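Trimethylamine-N-oxide reductase (Haemophilus influenzae, PDB 7L5I) probably reduces S- or N-oxides by oxygen-atom transfer at a molybdenum centre held by two molybdopterin guanine dinucleotide cofactors. Local coordinates at residues T135-G140 / I454-W459; D714-R719 / I793-G798. One frame throughout, in Å; residues are numbered along the deposited sequence.

Both contacts pair strands far apart in the chain, but in different sheets and directions. Contact 1 is buried: two parallel strands lie at the margin of a mixed sheet in the molybdopterin oxidoreductase region, and beyond the backbone ladder its chemistry is almost wholly apolar and aromatic, with the side chain of Trp459 about 6 Å from a bound MGD. Contact 2 is only partly buried and antiparallel, in the sheet of the dinucleotide-binding domain; there a salt bridge, an Asp716-Lys795 pair too far apart for one, and a bridging water accompany two small apolar contacts. They share no strand: their centres are about 40 Å apart, and both halves of contact 1 precede contact 2 in the sequence.

Contact 1: T135-G140 / I454-W459; sequences TGIFAG and IKAVYW
Gly136 O takes two backbone N-H groups at once, from Lys455 N at 2.8 Å and from Ala456 N at 3.1 Å, and this fork starts a parallel ladder. Lys455 N comes in bent, with a C=O...N angle of 139°, whereas Ala456 N lies almost in line with the carbonyl. The ladder continues with Phe138 N to Ala456 O at 2.8 Å and Tyr458 N to Phe138 O at 3.1 Å; Ile137 CA and Val457 CA add CA-H...O contacts to the same two acceptors.

Phe138 CB rests on Ile454 CG2 at 3.8 Å. With CG anti to the backbone N (chi1 -177°), the ring is sent away from Ile454 toward Trp459, where Phe138 CE2 meets Trp459 CH2 at 4.1 Å, the planes inclined at 53°. Gly140 N sits over the centre of one Phe138 face. Ile137 and Ala456 point to the other side of the sheet.

Trp459, near a bound MGD, links this edge to the cofactor region: its NE1 is hydrogen-bonded to the backbone O of Tyr142, which lines the pocket of the bound oxygen atom. Strand 137-138 is outermost in the mixed sheet, and strand 483-488 continues it beyond 456-460. Helix 431-436 packs against Phe138, Ile454 and Val457; helices 114-131 and 153-163 cover the Ile137 side.

Contact 2: D714-R719 / I793-G798; sequences DGDIVR and IEKFIG
Arg719 and Glu794 run alongside each other in the same direction from neighbouring antiparallel strands in the mixed beta sheet of the molybdopterin dinucleotide-binding domain. They form a hydrogen-bonded pair, with Arg719 N to Glu794 O at 2.9 Å and Glu794 N to Arg719 O at 3.0 Å. Above this backbone ring the guanidinium turns its NE edge to one carboxylate oxygen: Glu794 OE2 lies in the guanidinium plane, 2.7 Å from Arg719 NE and 3.0 Å from Arg719 NH2. Both nitrogens come from the same face of the carboxylate, well above its plane, and the two flat groups are 62° apart. The bend at chi3 (72°) swings the guanidinium over to Glu794, while NH1 bonds Gln726 on strand 726-733, so three nitrogens fix its rotation.

Val718 and Ile793 cross on the opposite side of the sheet, Val718 CB against Ile793 CG2 at 3.8 Å, beside Val700, Ile702 and Ile712. Toward the end of the pairing, Ile717 and Phe796 are laid flank to flank, Ile717 CG2 resting on Phe796 CB at 3.7 Å. Lys795 CE passes Asp716 OD2, but the ammonium stays beyond salt-bridge distance; OD2 accepts its hydrogen bond from Lys713 N. Ile717 O receives Phe796 N as well as a water, and that same water donates to Phe796 O at 2.7 Å.

Contact 1: T135-G140 / I454-W459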
loop_
_atom_site.group_PDB
_atom_site.type_symbol
_atom_site.label_atom_id
_atom_site.label_comp_id
_atom_site.label_asym_id
_atom_site.label_seq_id
_atom_site.Cartn_x
_atom_site.Cartn_y
_atom_site.Cartn_z
ATOM N N THR A 135 -23.910 4.090 -13.158
ATOM C CA THR A 135 -23.896 3.199 -12.015
ATOM C C THR A 135 -23.749 1.726 -12.385
ATOM O O THR A 135 -23.693 0.900 -11.473
ATOM C CB THR A 135 -25.161 3.419 -11.176
ATOM O OG1 THR A 135 -26.327 3.235 -11.985
ATOM C CG2 THR A 135 -25.176 4.847 -10.610
ATOM N N GLY A 136 -23.645 1.375 -13.666
ATOM C CA GLY A 136 -23.304 0.041 -14.098
ATOM C C GLY A 136 -21.853 -0.169 -14.482
ATOM O O GLY A 136 -21.487 -1.285 -14.866
ATOM N N ILE A 137 -21.007 0.854 -14.361
ATOM C CA ILE A 137 -19.600 0.776 -14.763
ATOM C C ILE A 137 -18.724 1.003 -13.536
ATOM O O ILE A 137 -18.792 2.071 -12.920
ATOM C CB ILE A 137 -19.264 1.821 -15.846
ATOM C CG1 ILE A 137 -20.082 1.572 -17.101
ATOM C CG2 ILE A 137 -17.752 1.836 -16.136
ATOM C CD1 ILE A 137 -19.932 2.698 -18.105
ATOM N N PHE A 138 -17.880 0.028 -13.203
ATOM C CA PHE A 138 -16.929 0.203 -12.119
ATOM C C PHE A 138 -15.567 0.552 -12.713
ATOM O O PHE A 138 -15.024 -0.215 -13.511
ATOM C CB PHE A 138 -16.783 -1.038 -11.237
ATOM C CG PHE A 138 -15.864 -0.806 -10.095
ATOM C CD1 PHE A 138 -16.258 0.036 -9.046
ATOM C CD2 PHE A 138 -14.577 -1.331 -10.079
ATOM C CE1 PHE A 138 -15.408 0.302 -7.991
ATOM C CE2 PHE A 138 -13.716 -1.050 -9.010
ATOM C CZ PHE A 138 -14.141 -0.228 -7.973
ATOM N N ALA A 139 -15.022 1.695 -12.318
ATOM C CA ALA A 139 -13.690 2.106 -12.752
ATOM C C ALA A 139 -12.913 2.706 -11.584
ATOM O O ALA A 139 -12.093 3.605 -11.774
ATOM C CB ALA A 139 -13.769 3.086 -13.925
ATOM N N GLY A 140 -13.154 2.200 -10.363
ATOM C CA GLY A 140 -12.290 2.539 -9.237
ATOM C C GLY A 140 -10.830 2.242 -9.516
ATOM O O GLY A 140 -9.945 3.025 -9.158
ATOM N N ILE A 454 -23.125 -3.837 -11.065
ATOM C CA ILE A 454 -22.016 -3.529 -11.971
ATOM C C ILE A 454 -22.062 -4.487 -13.147
ATOM O O ILE A 454 -22.049 -5.708 -12.961
ATOM C CB ILE A 454 -20.646 -3.620 -11.251
ATOM C CG1 ILE A 454 -20.540 -2.621 -10.097
ATOM C CG2 ILE A 454 -19.504 -3.448 -12.268
ATOM C CD1 ILE A 454 -20.747 -1.174 -10.475
ATOM N N LYS A 455 -22.059 -3.931 -14.363
ATOM C CA LYS A 455 -22.052 -4.687 -15.611
ATOM C C LYS A 455 -20.735 -4.616 -16.369
ATOM O O LYS A 455 -20.502 -5.450 -17.251
ATOM C CB LYS A 455 -23.146 -4.166 -16.554
ATOM C CG LYS A 455 -24.520 -4.111 -15.915
ATOM C CD LYS A 455 -24.983 -5.479 -15.509
ATOM C CE LYS A 455 -26.327 -5.402 -14.797
ATOM N NZ LYS A 455 -26.722 -6.755 -14.333
ATOM N N ALA A 456 -19.910 -3.617 -16.097
ATOM C CA ALA A 456 -18.640 -3.464 -16.784
ATOM C C ALA A 456 -17.578 -3.073 -15.768
ATOM O O ALA A 456 -17.837 -2.270 -14.871
ATOM C CB ALA A 456 -18.744 -2.399 -17.868
ATOM N N VAL A 457 -16.392 -3.653 -15.915
ATOM C CA VAL A 457 -15.246 -3.349 -15.066
ATOM C C VAL A 457 -14.097 -2.949 -15.981
ATOM O O VAL A 457 -13.812 -3.643 -16.959
ATOM C CB VAL A 457 -14.842 -4.545 -14.190
ATOM C CG1 VAL A 457 -13.508 -4.277 -13.502
ATOM C CG2 VAL A 457 -15.962 -4.857 -13.175
ATOM N N TYR A 458 -13.460 -1.823 -15.679
ATOM C CA TYR A 458 -12.273 -1.371 -16.391
ATOM C C TYR A 458 -11.178 -1.127 -15.357
ATOM O O TYR A 458 -11.370 -0.340 -14.432
ATOM C CB TYR A 458 -12.587 -0.096 -17.188
ATOM C CG TYR A 458 -11.690 0.172 -18.376
ATOM C CD1 TYR A 458 -10.327 -0.097 -18.342
ATOM C CD2 TYR A 458 -12.206 0.699 -19.547
ATOM C CE1 TYR A 458 -9.515 0.148 -19.444
ATOM C CE2 TYR A 458 -11.417 0.931 -20.644
ATOM C CZ TYR A 458 -10.073 0.655 -20.598
ATOM O OH TYR A 458 -9.278 0.899 -21.716
ATOM N N TRP A 459 -10.045 -1.817 -15.498
ATOM C CA TRP A 459 -8.885 -1.635 -14.638
ATOM C C TRP A 459 -7.727 -1.129 -15.484
ATOM O O TRP A 459 -7.469 -1.658 -16.564
ATOM C CB TRP A 459 -8.492 -2.955 -13.922
ATOM C CG TRP A 459 -8.320 -2.764 -12.445
ATOM C CD1 TRP A 459 -7.255 -2.163 -11.812
ATOM C CD2 TRP A 459 -9.244 -3.119 -11.406
ATOM N NE1 TRP A 459 -7.460 -2.140 -10.463
ATOM C CE2 TRP A 459 -8.668 -2.715 -10.183
ATOM C CE3 TRP A 459 -10.486 -3.754 -11.387
ATOM C CZ2 TRP A 459 -9.302 -2.930 -8.947
ATOM C CZ3 TRP A 459 -11.119 -3.945 -10.173
ATOM C CH2 TRP A 459 -10.517 -3.544 -8.963
#

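Contact 2: D714-R719 / I793-G798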
loop_
_atom_site.group_PDB
_atom_site.type_symbol
_atom_site.label_atom_id
_atom_site.label_comp_id
_atom_site.label_asym_id
_atom_site.label_seq_id
_atom_site.Cartn_x
_atom_site.Cartn_y
_atom_site.Cartn_z
ATOM N N ASP A 714 15.167 -26.438 4.986
ATOM C CA ASP A 714 15.360 -25.215 4.231
ATOM C C ASP A 714 15.499 -25.528 2.748
ATOM O O ASP A 714 16.266 -26.409 2.354
ATOM C CB ASP A 714 16.602 -24.491 4.744
ATOM C CG ASP A 714 16.697 -23.095 4.212
ATOM O OD1 ASP A 714 15.921 -22.236 4.681
ATOM O OD2 ASP A 714 17.526 -22.862 3.306
ATOM N N GLY A 715 14.732 -24.822 1.924
ATOM C CA GLY A 715 14.759 -25.018 0.506
ATOM C C GLY A 715 13.676 -25.928 -0.039
ATOM O O GLY A 715 13.441 -25.921 -1.250
ATOM N N ASP A 716 13.008 -26.695 0.817
ATOM C CA ASP A 716 11.943 -27.576 0.370
ATOM C C ASP A 716 10.745 -26.786 -0.164
ATOM O O ASP A 716 10.377 -25.741 0.369
ATOM C CB ASP A 716 11.438 -28.439 1.522
ATOM C CG ASP A 716 12.403 -29.550 1.891
ATOM O OD1 ASP A 716 13.415 -29.738 1.177
ATOM O OD2 ASP A 716 12.131 -30.237 2.902
ATOM N N ILE A 717 10.094 -27.342 -1.200
ATOM C CA ILE A 717 8.784 -26.845 -1.580
ATOM C C ILE A 717 7.763 -27.319 -0.558
ATOM O O ILE A 717 7.817 -28.460 -0.072
ATOM C CB ILE A 717 8.419 -27.295 -2.998
ATOM C CG1 ILE A 717 9.408 -26.695 -4.001
ATOM C CG2 ILE A 717 7.016 -26.826 -3.368
ATOM C CD1 ILE A 717 9.273 -27.238 -5.403
ATOM N N VAL A 718 6.880 -26.415 -0.163
ATOM C CA VAL A 718 5.820 -26.714 0.785
ATOM C C VAL A 718 4.497 -26.265 0.200
ATOM O O VAL A 718 4.444 -25.367 -0.656
ATOM C CB VAL A 718 6.037 -26.071 2.162
ATOM C CG1 VAL A 718 7.389 -26.448 2.722
ATOM C CG2 VAL A 718 5.922 -24.547 2.080
ATOM N N ARG A 719 3.431 -26.911 0.653
ATOM C CA ARG A 719 2.069 -26.491 0.390
ATOM C C ARG A 719 1.504 -25.814 1.635
ATOM O O ARG A 719 1.545 -26.379 2.738
ATOM C CB ARG A 719 1.188 -27.671 -0.018
ATOM C CG ARG A 719 -0.161 -27.251 -0.563
ATOM C CD ARG A 719 -0.967 -28.439 -1.105
ATOM N NE ARG A 719 -1.444 -29.257 0.006
ATOM C CZ ARG A 719 -2.650 -29.160 0.570
ATOM N NH1 ARG A 719 -3.553 -28.302 0.117
ATOM N NH2 ARG A 719 -2.960 -29.939 1.597
ATOM N N ILE A 793 0.711 -26.075 6.975
ATOM C CA ILE A 793 1.798 -26.285 6.028
ATOM C C ILE A 793 2.185 -27.760 6.047
ATOM O O ILE A 793 2.167 -28.408 7.100
ATOM C CB ILE A 793 3.009 -25.405 6.342
ATOM C CG1 ILE A 793 2.600 -23.927 6.287
ATOM C CG2 ILE A 793 4.149 -25.657 5.381
ATOM C CD1 ILE A 793 3.784 -23.005 6.226
ATOM N N GLU A 794 2.500 -28.285 4.868
ATOM C CA GLU A 794 3.049 -29.628 4.711
ATOM C C GLU A 794 4.106 -29.621 3.612
ATOM O O GLU A 794 4.085 -28.787 2.697
ATOM C CB GLU A 794 1.944 -30.623 4.359
ATOM C CG GLU A 794 1.388 -30.349 2.969
ATOM C CD GLU A 794 0.116 -31.092 2.672
ATOM O OE1 GLU A 794 -0.509 -31.594 3.631
ATOM O OE2 GLU A 794 -0.259 -31.174 1.478
ATOM N N LYS A 795 5.046 -30.549 3.709
ATOM C CA LYS A 795 6.038 -30.704 2.657
ATOM C C LYS A 795 5.366 -31.174 1.373
ATOM O O LYS A 795 4.480 -32.031 1.395
ATOM C CB LYS A 795 7.117 -31.702 3.092
ATOM C CG LYS A 795 8.268 -31.802 2.135
ATOM C CD LYS A 795 9.232 -32.926 2.518
ATOM C CE LYS A 795 10.416 -32.967 1.553
ATOM N NZ LYS A 795 11.305 -34.126 1.809
ATOM N N PHE A 796 5.763 -30.567 0.250
ATOM C CA PHE A 796 5.262 -30.988 -1.052
ATOM C C PHE A 796 6.107 -32.150 -1.542
ATOM O O PHE A 796 7.340 -32.064 -1.562
ATOM C CB PHE A 796 5.312 -29.831 -2.054
ATOM C CG PHE A 796 4.846 -30.211 -3.436
ATOM C CD1 PHE A 796 3.505 -30.140 -3.776
ATOM C CD2 PHE A 796 5.750 -30.643 -4.393
ATOM C CE1 PHE A 796 3.075 -30.501 -5.050
ATOM C CE2 PHE A 796 5.322 -31.004 -5.670
ATOM C CZ PHE A 796 3.982 -30.932 -5.991
ATOM N N ILE A 797 5.454 -33.245 -1.919
ATOM C CA ILE A 797 6.142 -34.492 -2.259
ATOM C C ILE A 797 6.151 -34.634 -3.775
ATOM O O ILE A 797 5.093 -34.579 -4.416
ATOM C CB ILE A 797 5.469 -35.702 -1.588
ATOM C CG1 ILE A 797 5.423 -35.516 -0.066
ATOM C CG2 ILE A 797 6.193 -37.011 -1.963
ATOM C CD1 ILE A 797 6.755 -35.303 0.565
ATOM N N GLY A 798 7.344 -34.762 -4.349
ATOM C CA GLY A 798 7.494 -35.097 -5.752
ATOM C C GLY A 798 7.839 -33.921 -6.651
ATOM O O GLY A 798 8.204 -32.827 -6.216
HETATM O O HOH W 1 9.510 -30.567 -0.785
#